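Local coordinates for protein restriction endonuclease PacI (Pseudomonas alcaligenes, PDB 3M7K) that cleaves DNA as a rare-cutting HNH restriction endonuclease with an eight-base-pair target, using a beta-beta-alpha-metal active site, at residues D14-K25 with Y55-C63; I86-S96 with A105-K116. All coordinates share one frame; numbering follows the deposited sequence.

Contact 2 is the catalytic beta-beta-alpha-metal unit, where D92 and N113 hold magnesium at the 3' end of a cleaved DNA strand; contact 1, centred about 15 Å away, is a polar junction of two loops beside it. The two meet directly. Y55 OH of contact 1 makes a probable hydrogen bond of 2.6 Å to L89 O just ahead of strand 90-93, and A18 N probably binds Q87 OE1 at 2.7 Å. They also share a zinc ion, bound by C63 from contact 1 and by C109 and C112 from contact 2. Both contacts reach DNA: S21 lies against a phosphate in contact 1, R114 against bases in contact 2.

Contact 1: D14-K25 with Y55-C63; sequences DEFYAGSSKMCK and YGLSAQRHC. With PT (platinum (II) ion), chain G; ZN (zinc ion), chain E; ZN (zinc ion), chain D; nucleotides of chain C.
E15, ending a 3-10 segment, comes closest to S58 in backbone terms, with CA atoms 5.8 Å apart, where the chain turns after leaving helix 48-55 at G56. No backbone-to-backbone bonds link 14-25 with 55-63; the carboxylate of E15 carries the direct hydrogen bonds, and a water bridges D14 OD2 (2.7 Å) and A59 N (3.1 Å). Bent at chi2 (61°), the E15 chain brings its carboxylate to 55-63, where each oxygen finds its own partner. OE2 accepts the backbone N of S58 at 2.8 Å on its syn lone pair. OE1 takes both end nitrogens of R61, NH1 and NH2 each 3.0 Å from OE1, in a salt bridge with guanidinium and carboxylate planes 83° apart. NH1 arrives on the syn lone pair, whereas NH2 comes from above the carboxylate plane.

The R61 guanidinium is fixed in its orientation from several directions. Y55 CE1 lies over the centre of one face, S58 N over the opposite face, towards its rim, and NH1 also donates to Y55 O at 3.1 Å. Alongside, the extended chain of K25 runs past the guanidinium edge, CD 3.7 Å from R61 NH2, and its NZ donates to D14 O at 3.0 Å.

Further along 14-25, M23 shares platinum with M28, C24 binds a second zinc with C4, C7 and C27, and S21 meets a DNA phosphate. The junction ties the start of helix 25-40 to the end of helix 48-55, with E70 of helix 70-74 reaching K25, S58 and R61, and L57 touching strand 10-11.

Contact 2: I86-S96 with A105-K116; sequences IQCLGVDRSDS and ARLACFICNRIK. With MG (magnesium ion), chain F; ZN (zinc ion), chain D; nucleotides of chain B; nucleotides of chain H.
Strands 90-93 and 105-108 pair antiparallel, G90 with A108 and D92 with R106 as hydrogen-bonded pairs, and helix 110-116 follows at 23° to strand 90-93: the beta-beta-alpha-metal motif of HNH nucleases. D92, on strand 90-93, and N113, on helix 110-116, both bind magnesium through OD1, D92 OD1 at 2.4 Å and N113 OD1 at 2.3 Å from the ion. Two waters and O3' of DT10 in chain H also bind it, as befits a product complex. N113 ND2 turns back to V91 O in a weak bond (3.2 Å from ND2 to V91 O), consistent with the amide being turned so that OD1 faces the metal.

K116 crosses D92 at about a right angle. Its chain is extended until a bend at chi4 (-80°) drops NZ among acceptors. NZ forms a salt bridge with D92, 2.9 Å from OD1 on its syn lone pair and more weakly to OD2; it also donates to S94 O at 2.8 Å and weakly to R93 O. D92 OD2 pairs with Y65 OH, so the carboxylate is braced from both oxygens.

On the DNA side, R93 NH2 and S96 OG both donate to OP1 of DT10. The R114 guanidinium is layered between F110 CE2 on one face and N7 of DA8 in chain B on the other, while NE donates edge-on to DT10 O2 at 2.9 Å. Replacing R114 by an alanine would remove that layer: DT10 O2 would probably lose this donor from NE, and DA8 the guanidinium lying over it. At the N-terminus of the helix, C109 and C112 bind zinc, and C109 SG caps the helix by accepting from C112 N at 3.4 Å.

Contact 1: D14-K25 with Y55-C63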
loop_
_atom_site.group_PDB
_atom_site.type_symbol
_atom_site.label_atom_id
_atom_site.label_comp_id
_atom_site.label_asym_id
_atom_site.label_seq_id
_atom_site.Cartn_x
_atom_site.Cartn_y
_atom_site.Cartn_z
ATOM N N ASP A 14 27.904 4.899 -7.069
ATOM C CA ASP A 14 26.420 4.908 -6.969
ATOM C C ASP A 14 25.762 3.579 -7.405
ATOM O O ASP A 14 24.548 3.396 -7.274
ATOM C CB ASP A 14 25.797 6.129 -7.674
ATOM C CG ASP A 14 25.993 6.122 -9.190
ATOM O OD1 ASP A 14 26.862 5.390 -9.692
ATOM O OD2 ASP A 14 25.273 6.863 -9.896
ATOM N N GLU A 15 26.569 2.650 -7.912
ATOM C CA GLU A 15 26.062 1.315 -8.246
ATOM C C GLU A 15 26.287 0.335 -7.075
ATOM O O GLU A 15 25.903 -0.834 -7.145
ATOM C CB GLU A 15 26.714 0.816 -9.540
ATOM C CG GLU A 15 25.834 -0.116 -10.357
ATOM C CD GLU A 15 24.543 0.530 -10.825
ATOM O OE1 GLU A 15 23.538 -0.191 -10.950
ATOM O OE2 GLU A 15 24.527 1.753 -11.077
ATOM N N PHE A 16 26.883 0.836 -5.989
ATOM C CA PHE A 16 27.099 0.047 -4.776
ATOM C C PHE A 16 26.286 0.540 -3.566
ATOM O O PHE A 16 25.833 1.684 -3.541
ATOM C CB PHE A 16 28.607 0.027 -4.441
ATOM C CG PHE A 16 29.444 -0.697 -5.472
ATOM C CD1 PHE A 16 30.077 0.004 -6.501
ATOM C CD2 PHE A 16 29.573 -2.082 -5.429
ATOM C CE1 PHE A 16 30.838 -0.665 -7.468
ATOM C CE2 PHE A 16 30.326 -2.763 -6.389
ATOM C CZ PHE A 16 30.967 -2.053 -7.408
ATOM N N TYR A 17 26.123 -0.322 -2.562
ATOM C CA TYR A 17 25.408 0.030 -1.324
ATOM C C TYR A 17 26.271 0.795 -0.320
ATOM O O TYR A 17 27.484 0.682 -0.343
ATOM C CB TYR A 17 24.894 -1.231 -0.645
ATOM C CG TYR A 17 23.800 -1.943 -1.407
ATOM C CD1 TYR A 17 24.053 -3.161 -2.034
ATOM C CD2 TYR A 17 22.503 -1.408 -1.482
ATOM C CE1 TYR A 17 23.046 -3.836 -2.727
ATOM C CE2 TYR A 17 21.486 -2.077 -2.182
ATOM C CZ TYR A 17 21.774 -3.285 -2.796
ATOM O OH TYR A 17 20.801 -3.964 -3.473
ATOM N N ALA A 18 25.642 1.551 0.574
ATOM C CA ALA A 18 26.383 2.326 1.576
ATOM C C ALA A 18 26.769 1.485 2.799
ATOM O O ALA A 18 27.643 1.872 3.582
ATOM C CB ALA A 18 25.589 3.572 1.988
ATOM N N GLY A 19 26.136 0.326 2.954
ATOM C CA GLY A 19 26.447 -0.582 4.063
ATOM C C GLY A 19 27.601 -1.523 3.767
ATOM O O GLY A 19 28.427 -1.256 2.888
ATOM N N SER A 20 27.645 -2.642 4.486
ATOM C CA SER A 20 28.751 -3.599 4.379
ATOM C C SER A 20 28.661 -4.623 3.223
ATOM O O SER A 20 29.492 -5.542 3.153
ATOM C CB SER A 20 28.941 -4.330 5.717
ATOM O OG SER A 20 27.760 -5.030 6.080
ATOM N N SER A 21 27.679 -4.470 2.326
ATOM C CA SER A 21 27.546 -5.357 1.153
ATOM C C SER A 21 28.676 -5.143 0.137
ATOM O O SER A 21 29.086 -4.001 -0.125
ATOM C CB SER A 21 26.185 -5.174 0.453
ATOM O OG SER A 21 25.137 -5.857 1.132
ATOM N N LYS A 22 29.167 -6.252 -0.421
ATOM C CA LYS A 22 30.222 -6.243 -1.446
ATOM C C LYS A 22 29.661 -6.371 -2.873
ATOM O O LYS A 22 30.342 -6.027 -3.843
ATOM C CB LYS A 22 31.230 -7.367 -1.186
ATOM C CG LYS A 22 32.034 -7.211 0.102
ATOM C CD LYS A 22 32.721 -8.524 0.479
ATOM C CE LYS A 22 33.578 -8.370 1.733
ATOM N NZ LYS A 22 34.289 -9.636 2.087
ATOM N N MET A 23 28.431 -6.884 -2.987
ATOM C CA MET A 23 27.721 -7.004 -4.271
ATOM C C MET A 23 27.217 -5.634 -4.784
ATOM O O MET A 23 26.816 -4.781 -3.985
ATOM C CB MET A 23 26.557 -8.041 -4.176
ATOM C CG MET A 23 25.608 -7.946 -2.938
ATOM S SD MET A 23 24.231 -9.189 -2.824
ATOM C CE MET A 23 25.236 -10.682 -2.783
ATOM N N CYS A 24 27.257 -5.413 -6.099
ATOM C CA CYS A 24 26.649 -4.216 -6.666
ATOM C C CYS A 24 25.101 -4.324 -6.615
ATOM O O CYS A 24 24.546 -5.409 -6.362
ATOM C CB CYS A 24 27.137 -3.966 -8.091
ATOM S SG CYS A 24 26.398 -5.010 -9.366
ATOM N N LYS A 25 24.420 -3.206 -6.861
ATOM C CA LYS A 25 22.952 -3.180 -6.799
ATOM C C LYS A 25 22.346 -4.145 -7.834
ATOM O O LYS A 25 21.358 -4.806 -7.560
ATOM C CB LYS A 25 22.405 -1.752 -6.996
ATOM C CG LYS A 25 22.734 -0.757 -5.849
ATOM C CD LYS A 25 22.426 0.686 -6.270
ATOM C CE LYS A 25 22.481 1.667 -5.101
ATOM N NZ LYS A 25 22.141 3.051 -5.565
ATOM N N TYR A 55 18.536 -3.409 -16.328
ATOM C CA TYR A 55 18.552 -2.656 -15.067
ATOM C C TYR A 55 19.337 -1.350 -15.214
ATOM O O TYR A 55 19.102 -0.379 -14.479
ATOM C CB TYR A 55 19.136 -3.513 -13.928
ATOM C CG TYR A 55 18.812 -3.036 -12.506
ATOM C CD1 TYR A 55 19.835 -2.765 -11.597
ATOM C CD2 TYR A 55 17.494 -2.886 -12.071
ATOM C CE1 TYR A 55 19.558 -2.343 -10.283
ATOM C CE2 TYR A 55 17.199 -2.452 -10.761
ATOM C CZ TYR A 55 18.245 -2.194 -9.873
ATOM O OH TYR A 55 17.986 -1.776 -8.602
ATOM N N GLY A 56 20.271 -1.338 -16.163
ATOM C CA GLY A 56 21.108 -0.181 -16.406
ATOM C C GLY A 56 21.880 0.291 -15.185
ATOM O O GLY A 56 22.348 -0.504 -14.355
ATOM N N LEU A 57 21.991 1.605 -15.073
ATOM C CA LEU A 57 22.800 2.211 -14.030
ATOM C C LEU A 57 22.004 3.195 -13.195
ATOM O O LEU A 57 21.044 3.812 -13.672
ATOM C CB LEU A 57 24.008 2.907 -14.641
ATOM C CG LEU A 57 24.999 1.995 -15.368
ATOM C CD1 LEU A 57 26.000 2.839 -16.092
ATOM C CD2 LEU A 57 25.690 0.994 -14.394
ATOM N N SER A 58 22.449 3.357 -11.955
ATOM C CA SER A 58 21.713 4.076 -10.913
ATOM C C SER A 58 21.165 5.451 -11.296
ATOM O O SER A 58 20.025 5.793 -10.941
ATOM C CB SER A 58 22.592 4.219 -9.687
ATOM O OG SER A 58 21.821 4.606 -8.568
ATOM N N ALA A 59 21.968 6.245 -11.998
ATOM C CA ALA A 59 21.583 7.613 -12.308
ATOM C C ALA A 59 20.505 7.655 -13.377
ATOM O O ALA A 59 19.826 8.665 -13.542
ATOM C CB ALA A 59 22.811 8.443 -12.728
ATOM N N GLN A 60 20.333 6.556 -14.098
ATOM C CA GLN A 60 19.277 6.485 -15.109
ATOM C C GLN A 60 17.979 5.878 -14.588
ATOM O O GLN A 60 16.935 5.998 -15.227
ATOM C CB GLN A 60 19.764 5.725 -16.353
ATOM C CG GLN A 60 21.059 6.273 -16.950
ATOM C CD GLN A 60 21.053 7.780 -17.026
ATOM O OE1 GLN A 60 21.856 8.461 -16.360
ATOM N NE2 GLN A 60 20.133 8.323 -17.832
ATOM N N ARG A 61 18.034 5.242 -13.422
ATOM C CA ARG A 61 16.857 4.540 -12.882
ATOM C C ARG A 61 15.828 5.470 -12.220
ATOM O O ARG A 61 16.162 6.229 -11.313
ATOM C CB ARG A 61 17.280 3.429 -11.914
ATOM C CG ARG A 61 17.896 2.213 -12.618
ATOM C CD ARG A 61 17.964 1.013 -11.692
ATOM N NE ARG A 61 18.976 1.145 -10.632
ATOM C CZ ARG A 61 20.264 0.829 -10.767
ATOM N NH1 ARG A 61 20.746 0.399 -11.941
ATOM N NH2 ARG A 61 21.090 0.955 -9.724
ATOM N N HIS A 62 14.580 5.389 -12.684
ATOM C CA HIS A 62 13.461 6.132 -12.099
ATOM C C HIS A 62 12.296 5.166 -12.038
ATOM O O HIS A 62 12.148 4.308 -12.918
ATOM C CB HIS A 62 13.033 7.314 -12.989
ATOM C CG HIS A 62 14.050 8.406 -13.093
ATOM N ND1 HIS A 62 15.121 8.350 -13.963
ATOM C CD2 HIS A 62 14.147 9.597 -12.454
ATOM C CE1 HIS A 62 15.846 9.446 -13.839
ATOM N NE2 HIS A 62 15.278 10.221 -12.930
ATOM N N CYS A 63 11.463 5.309 -11.018
ATOM C CA CYS A 63 10.296 4.462 -10.872
ATOM C C CYS A 63 9.353 4.744 -12.040
ATOM O O CYS A 63 9.083 5.899 -12.351
ATOM C CB CYS A 63 9.595 4.774 -9.550
ATOM S SG CYS A 63 7.952 3.990 -9.361
HETATM PT PT PT G . 23.594 -8.423 -1.074
HETATM ZN ZN ZN E . 27.728 -6.866 -9.680
HETATM ZN ZN ZN D . 7.323 4.951 -7.244
ATOM P P DG C 4 23.692 -2.665 3.078
ATOM O OP1 DG C 4 23.495 -1.206 3.043
ATOM O OP2 DG C 4 24.614 -3.246 2.092
ATOM O "O5'" DG C 4 24.191 -3.145 4.518
ATOM C "C5'" DG C 4 23.236 -3.405 5.529
ATOM C "C4'" DG C 4 23.116 -4.888 5.827
ATOM O "O4'" DG C 4 22.796 -5.657 4.655
ATOM C "C3'" DG C 4 24.372 -5.568 6.349
ATOM O "O3'" DG C 4 24.274 -5.610 7.756
ATOM C "C2'" DG C 4 24.364 -6.967 5.716
ATOM C "C1'" DG C 4 22.990 -6.985 5.075
ATOM N N9 DG C 4 22.747 -7.837 3.919
ATOM C C8 DG C 4 23.094 -7.622 2.604
ATOM N N7 DG C 4 22.694 -8.572 1.802
ATOM C C5 DG C 4 22.040 -9.460 2.640
ATOM C C6 DG C 4 21.392 -10.676 2.360
ATOM O O6 DG C 4 21.250 -11.220 1.265
ATOM N N1 DG C 4 20.850 -11.269 3.502
ATOM C C2 DG C 4 20.924 -10.740 4.772
ATOM N N2 DG C 4 20.344 -11.435 5.762
ATOM N N3 DG C 4 21.531 -9.597 5.052
ATOM C C4 DG C 4 22.061 -9.020 3.943
HETATM O O HOH W 1 24.985 5.925 -12.435
#

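Contact 2: I86-S96 with A105-K116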
loop_
_atom_site.group_PDB
_atom_site.type_symbol
_atom_site.label_atom_id
_atom_site.label_comp_id
_atom_site.label_asym_id
_atom_site.label_seq_id
_atom_site.Cartn_x
_atom_site.Cartn_y
_atom_site.Cartn_z
ATOM N N ILE A 86 16.690 1.068 2.124
ATOM C CA ILE A 86 16.556 0.708 0.693
ATOM C C ILE A 86 17.251 1.760 -0.168
ATOM O O ILE A 86 17.021 2.959 0.013
ATOM C CB ILE A 86 15.073 0.589 0.297
ATOM C CG1 ILE A 86 14.393 -0.467 1.184
ATOM C CG2 ILE A 86 14.912 0.313 -1.227
ATOM C CD1 ILE A 86 12.897 -0.583 1.026
ATOM N N GLN A 87 18.095 1.311 -1.096
ATOM C CA GLN A 87 18.998 2.199 -1.821
ATOM C C GLN A 87 18.925 1.983 -3.324
ATOM O O GLN A 87 19.656 2.614 -4.096
ATOM C CB GLN A 87 20.424 1.991 -1.328
ATOM C CG GLN A 87 20.605 2.309 0.149
ATOM C CD GLN A 87 21.841 1.642 0.735
ATOM O OE1 GLN A 87 22.958 1.885 0.279
ATOM N NE2 GLN A 87 21.640 0.788 1.749
ATOM N N CYS A 88 18.037 1.086 -3.737
ATOM C CA CYS A 88 17.812 0.867 -5.146
ATOM C C CYS A 88 16.338 0.619 -5.473
ATOM O O CYS A 88 15.514 0.329 -4.580
ATOM C CB CYS A 88 18.679 -0.286 -5.660
ATOM S SG CYS A 88 18.180 -1.881 -5.044
ATOM N N LEU A 89 16.023 0.769 -6.750
ATOM C CA LEU A 89 14.670 0.545 -7.250
ATOM C C LEU A 89 14.494 -0.899 -7.643
ATOM O O LEU A 89 15.447 -1.549 -8.080
ATOM C CB LEU A 89 14.383 1.452 -8.440
ATOM C CG LEU A 89 14.549 2.944 -8.139
ATOM C CD1 LEU A 89 14.140 3.724 -9.343
ATOM C CD2 LEU A 89 13.732 3.399 -6.920
ATOM N N GLY A 90 13.270 -1.401 -7.485
ATOM C CA GLY A 90 13.003 -2.811 -7.742
ATOM C C GLY A 90 12.212 -3.037 -9.005
ATOM O O GLY A 90 12.088 -2.144 -9.855
ATOM N N VAL A 91 11.660 -4.230 -9.124
ATOM C CA VAL A 91 11.020 -4.656 -10.369
ATOM C C VAL A 91 9.554 -5.047 -10.145
ATOM O O VAL A 91 9.269 -5.917 -9.323
ATOM C CB VAL A 91 11.778 -5.866 -10.987
ATOM C CG1 VAL A 91 11.147 -6.268 -12.312
ATOM C CG2 VAL A 91 13.267 -5.547 -11.184
ATOM N N ASP A 92 8.641 -4.387 -10.859
ATOM C CA ASP A 92 7.219 -4.715 -10.833
ATOM C C ASP A 92 6.898 -5.673 -11.986
ATOM O O ASP A 92 7.258 -5.414 -13.137
ATOM C CB ASP A 92 6.368 -3.460 -11.025
ATOM C CG ASP A 92 4.899 -3.772 -11.219
ATOM O OD1 ASP A 92 4.377 -4.572 -10.418
ATOM O OD2 ASP A 92 4.256 -3.214 -12.161
ATOM N N ARG A 93 6.230 -6.768 -11.663
ATOM C CA ARG A 93 5.594 -7.621 -12.669
ATOM C C ARG A 93 4.280 -6.921 -13.024
ATOM O O ARG A 93 3.294 -7.013 -12.269
ATOM C CB ARG A 93 5.376 -9.016 -12.091
ATOM C CG ARG A 93 6.679 -9.689 -11.607
ATOM C CD ARG A 93 6.417 -10.980 -10.803
ATOM N NE ARG A 93 5.780 -10.740 -9.493
ATOM C CZ ARG A 93 4.474 -10.897 -9.252
ATOM N NH1 ARG A 93 3.659 -11.312 -10.215
ATOM N NH2 ARG A 93 3.978 -10.659 -8.041
ATOM N N SER A 94 4.309 -6.160 -14.119
ATOM C CA SER A 94 3.184 -5.339 -14.590
ATOM C C SER A 94 1.846 -6.030 -14.406
ATOM O O SER A 94 0.954 -5.540 -13.718
ATOM C CB SER A 94 3.322 -5.057 -16.102
ATOM O OG SER A 94 3.874 -3.777 -16.291
ATOM N N ASP A 95 1.727 -7.169 -15.064
ATOM C CA ASP A 95 0.590 -8.039 -14.908
ATOM C C ASP A 95 0.973 -8.940 -13.749
ATOM O O ASP A 95 1.898 -9.757 -13.859
ATOM C CB ASP A 95 0.346 -8.831 -16.207
ATOM C CG ASP A 95 -0.854 -9.747 -16.112
ATOM O OD1 ASP A 95 -1.402 -9.889 -15.003
ATOM O OD2 ASP A 95 -1.241 -10.348 -17.137
ATOM N N SER A 96 0.296 -8.749 -12.616
ATOM C CA SER A 96 0.701 -9.423 -11.392
ATOM C C SER A 96 0.428 -10.915 -11.439
ATOM O O SER A 96 0.932 -11.661 -10.593
ATOM C CB SER A 96 0.042 -8.797 -10.150
ATOM O OG SER A 96 1.030 -8.613 -9.132
ATOM N N ALA A 105 8.208 -6.747 -17.139
ATOM C CA ALA A 105 8.940 -6.015 -16.104
ATOM C C ALA A 105 8.812 -4.519 -16.293
ATOM O O ALA A 105 8.881 -4.000 -17.417
ATOM C CB ALA A 105 10.389 -6.407 -16.098
ATOM N N ARG A 106 8.668 -3.842 -15.163
ATOM C CA ARG A 106 8.625 -2.408 -15.089
ATOM C C ARG A 106 9.473 -2.051 -13.874
ATOM O O ARG A 106 9.367 -2.715 -12.835
ATOM C CB ARG A 106 7.164 -2.048 -14.835
ATOM C CG ARG A 106 6.849 -0.640 -15.010
ATOM C CD ARG A 106 5.494 -0.499 -15.671
ATOM N NE ARG A 106 5.223 0.910 -15.666
ATOM C CZ ARG A 106 4.124 1.489 -16.113
ATOM N NH1 ARG A 106 3.140 0.772 -16.642
ATOM N NH2 ARG A 106 4.029 2.803 -16.009
ATOM N N LEU A 107 10.312 -1.021 -13.967
ATOM C CA LEU A 107 11.050 -0.576 -12.784
ATOM C C LEU A 107 10.073 0.120 -11.862
ATOM O O LEU A 107 9.235 0.908 -12.322
ATOM C CB LEU A 107 12.156 0.394 -13.178
ATOM C CG LEU A 107 13.443 0.545 -12.389
ATOM C CD1 LEU A 107 14.232 -0.771 -12.210
ATOM C CD2 LEU A 107 14.280 1.604 -13.115
ATOM N N ALA A 108 10.153 -0.187 -10.574
ATOM C CA ALA A 108 9.274 0.437 -9.588
ATOM C C ALA A 108 9.967 0.616 -8.230
ATOM O O ALA A 108 10.681 -0.277 -7.768
ATOM C CB ALA A 108 7.977 -0.383 -9.419
ATOM N N CYS A 109 9.724 1.751 -7.578
ATOM C CA CYS A 109 10.224 1.946 -6.227
ATOM C C CYS A 109 9.385 1.073 -5.302
ATOM O O CYS A 109 8.255 0.663 -5.655
ATOM C CB CYS A 109 10.147 3.435 -5.797
ATOM S SG CYS A 109 8.462 4.098 -5.393
ATOM N N PHE A 110 9.924 0.747 -4.142
ATOM C CA PHE A 110 9.234 -0.182 -3.233
ATOM C C PHE A 110 7.908 0.373 -2.710
ATOM O O PHE A 110 6.988 -0.400 -2.367
ATOM C CB PHE A 110 10.158 -0.551 -2.070
ATOM C CG PHE A 110 9.762 -1.820 -1.331
ATOM C CD1 PHE A 110 9.234 -2.919 -2.014
ATOM C CD2 PHE A 110 9.956 -1.916 0.054
ATOM C CE1 PHE A 110 8.872 -4.076 -1.343
ATOM C CE2 PHE A 110 9.639 -3.100 0.749
ATOM C CZ PHE A 110 9.094 -4.188 0.049
ATOM N N ILE A 111 7.789 1.702 -2.654
ATOM C CA ILE A 111 6.509 2.311 -2.259
ATOM C C ILE A 111 5.424 2.001 -3.304
ATOM O O ILE A 111 4.348 1.511 -2.953
ATOM C CB ILE A 111 6.635 3.835 -1.943
ATOM C CG1 ILE A 111 7.354 4.024 -0.599
ATOM C CG2 ILE A 111 5.249 4.507 -1.926
ATOM C CD1 ILE A 111 7.666 5.498 -0.184
ATOM N N CYS A 112 5.697 2.277 -4.582
ATOM C CA CYS A 112 4.687 2.032 -5.612
ATOM C C CYS A 112 4.451 0.537 -5.797
ATOM O O CYS A 112 3.329 0.099 -6.050
ATOM C CB CYS A 112 5.118 2.643 -6.953
ATOM S SG CYS A 112 5.053 4.443 -6.941
ATOM N N ASN A 113 5.514 -0.250 -5.693
ATOM C CA ASN A 113 5.370 -1.697 -5.861
ATOM C C ASN A 113 4.376 -2.250 -4.833
ATOM O O ASN A 113 3.497 -3.069 -5.174
ATOM C CB ASN A 113 6.742 -2.429 -5.764
ATOM C CG ASN A 113 6.872 -3.558 -6.797
ATOM O OD1 ASN A 113 5.889 -3.930 -7.466
ATOM N ND2 ASN A 113 8.070 -4.088 -6.947
ATOM N N ARG A 114 4.532 -1.837 -3.568
ATOM C CA ARG A 114 3.640 -2.325 -2.495
ATOM C C ARG A 114 2.232 -1.776 -2.654
ATOM O O ARG A 114 1.248 -2.485 -2.401
ATOM C CB ARG A 114 4.168 -1.941 -1.124
ATOM C CG ARG A 114 5.251 -2.919 -0.669
ATOM C CD ARG A 114 5.352 -2.814 0.793
ATOM N NE ARG A 114 6.110 -3.856 1.444
ATOM C CZ ARG A 114 6.938 -3.602 2.462
ATOM N NH1 ARG A 114 7.149 -2.343 2.832
ATOM N NH2 ARG A 114 7.576 -4.588 3.099
ATOM N N ILE A 115 2.130 -0.511 -3.047
ATOM C CA ILE A 115 0.795 0.084 -3.294
ATOM C C ILE A 115 0.003 -0.662 -4.357
ATOM O O ILE A 115 -1.161 -1.066 -4.128
ATOM C CB ILE A 115 0.913 1.601 -3.595
ATOM C CG1 ILE A 115 1.359 2.299 -2.300
ATOM C CG2 ILE A 115 -0.428 2.174 -4.117
ATOM C CD1 ILE A 115 1.733 3.787 -2.465
ATOM N N LYS A 116 0.637 -0.860 -5.509
ATOM C CA LYS A 116 0.023 -1.568 -6.617
ATOM C C LYS A 116 -0.373 -2.972 -6.142
ATOM O O LYS A 116 -1.489 -3.433 -6.441
ATOM C CB LYS A 116 0.996 -1.648 -7.806
ATOM C CG LYS A 116 0.442 -2.367 -9.047
ATOM C CD LYS A 116 1.453 -2.291 -10.235
ATOM C CE LYS A 116 1.091 -3.281 -11.367
ATOM N NZ LYS A 116 1.537 -4.696 -11.075
HETATM MG MG MG F . 4.673 -5.711 -8.356
HETATM ZN ZN ZN D . 7.323 4.951 -7.244
ATOM P P DA B 8 6.301 -6.622 8.092
ATOM O OP1 DA B 8 6.468 -6.487 9.555
ATOM O OP2 DA B 8 5.006 -7.059 7.505
ATOM O "O5'" DA B 8 6.690 -5.225 7.403
ATOM C "C5'" DA B 8 7.966 -4.618 7.610
ATOM C "C4'" DA B 8 7.760 -3.133 7.787
ATOM O "O4'" DA B 8 7.198 -2.598 6.554
ATOM C "C3'" DA B 8 6.791 -2.750 8.896
ATOM O "O3'" DA B 8 7.352 -1.597 9.527
ATOM C "C2'" DA B 8 5.495 -2.429 8.132
ATOM C "C1'" DA B 8 6.026 -1.858 6.829
ATOM N N9 DA B 8 5.136 -2.074 5.680
ATOM C C8 DA B 8 4.783 -3.305 5.182
ATOM N N7 DA B 8 3.984 -3.239 4.137
ATOM C C5 DA B 8 3.807 -1.874 3.931
ATOM C C6 DA B 8 3.046 -1.198 2.960
ATOM N N6 DA B 8 2.328 -1.856 2.007
ATOM N N1 DA B 8 3.046 0.157 3.024
ATOM C C2 DA B 8 3.786 0.786 3.976
ATOM N N3 DA B 8 4.537 0.223 4.944
ATOM C C4 DA B 8 4.501 -1.130 4.868
ATOM P P DT H 10 1.679 -10.606 -5.389
ATOM O OP1 DT H 10 1.254 -10.376 -6.789
ATOM O OP2 DT H 10 2.297 -11.880 -4.942
ATOM O "O5'" DT H 10 2.708 -9.448 -4.986
ATOM C "C5'" DT H 10 2.448 -8.128 -5.416
ATOM C "C4'" DT H 10 3.390 -7.135 -4.754
ATOM O "O4'" DT H 10 3.221 -7.239 -3.325
ATOM C "C3'" DT H 10 4.885 -7.354 -4.939
ATOM O "O3'" DT H 10 5.304 -6.943 -6.241
ATOM C "C2'" DT H 10 5.430 -6.478 -3.811
ATOM C "C1'" DT H 10 4.385 -6.719 -2.707
ATOM N N1 DT H 10 4.813 -7.764 -1.678
ATOM C C2 DT H 10 5.303 -7.320 -0.457
ATOM O O2 DT H 10 5.398 -6.136 -0.185
ATOM N N3 DT H 10 5.686 -8.299 0.426
ATOM C C4 DT H 10 5.629 -9.662 0.191
ATOM O O4 DT H 10 5.993 -10.485 1.049
ATOM C C5 DT H 10 5.114 -10.060 -1.108
ATOM C C7 DT H 10 4.999 -11.530 -1.482
ATOM C C6 DT H 10 4.739 -9.104 -1.970
HETATM O O HOH W 2 3.482 -7.319 -9.512
HETATM O O HOH W 3 2.765 -4.741 -7.341
#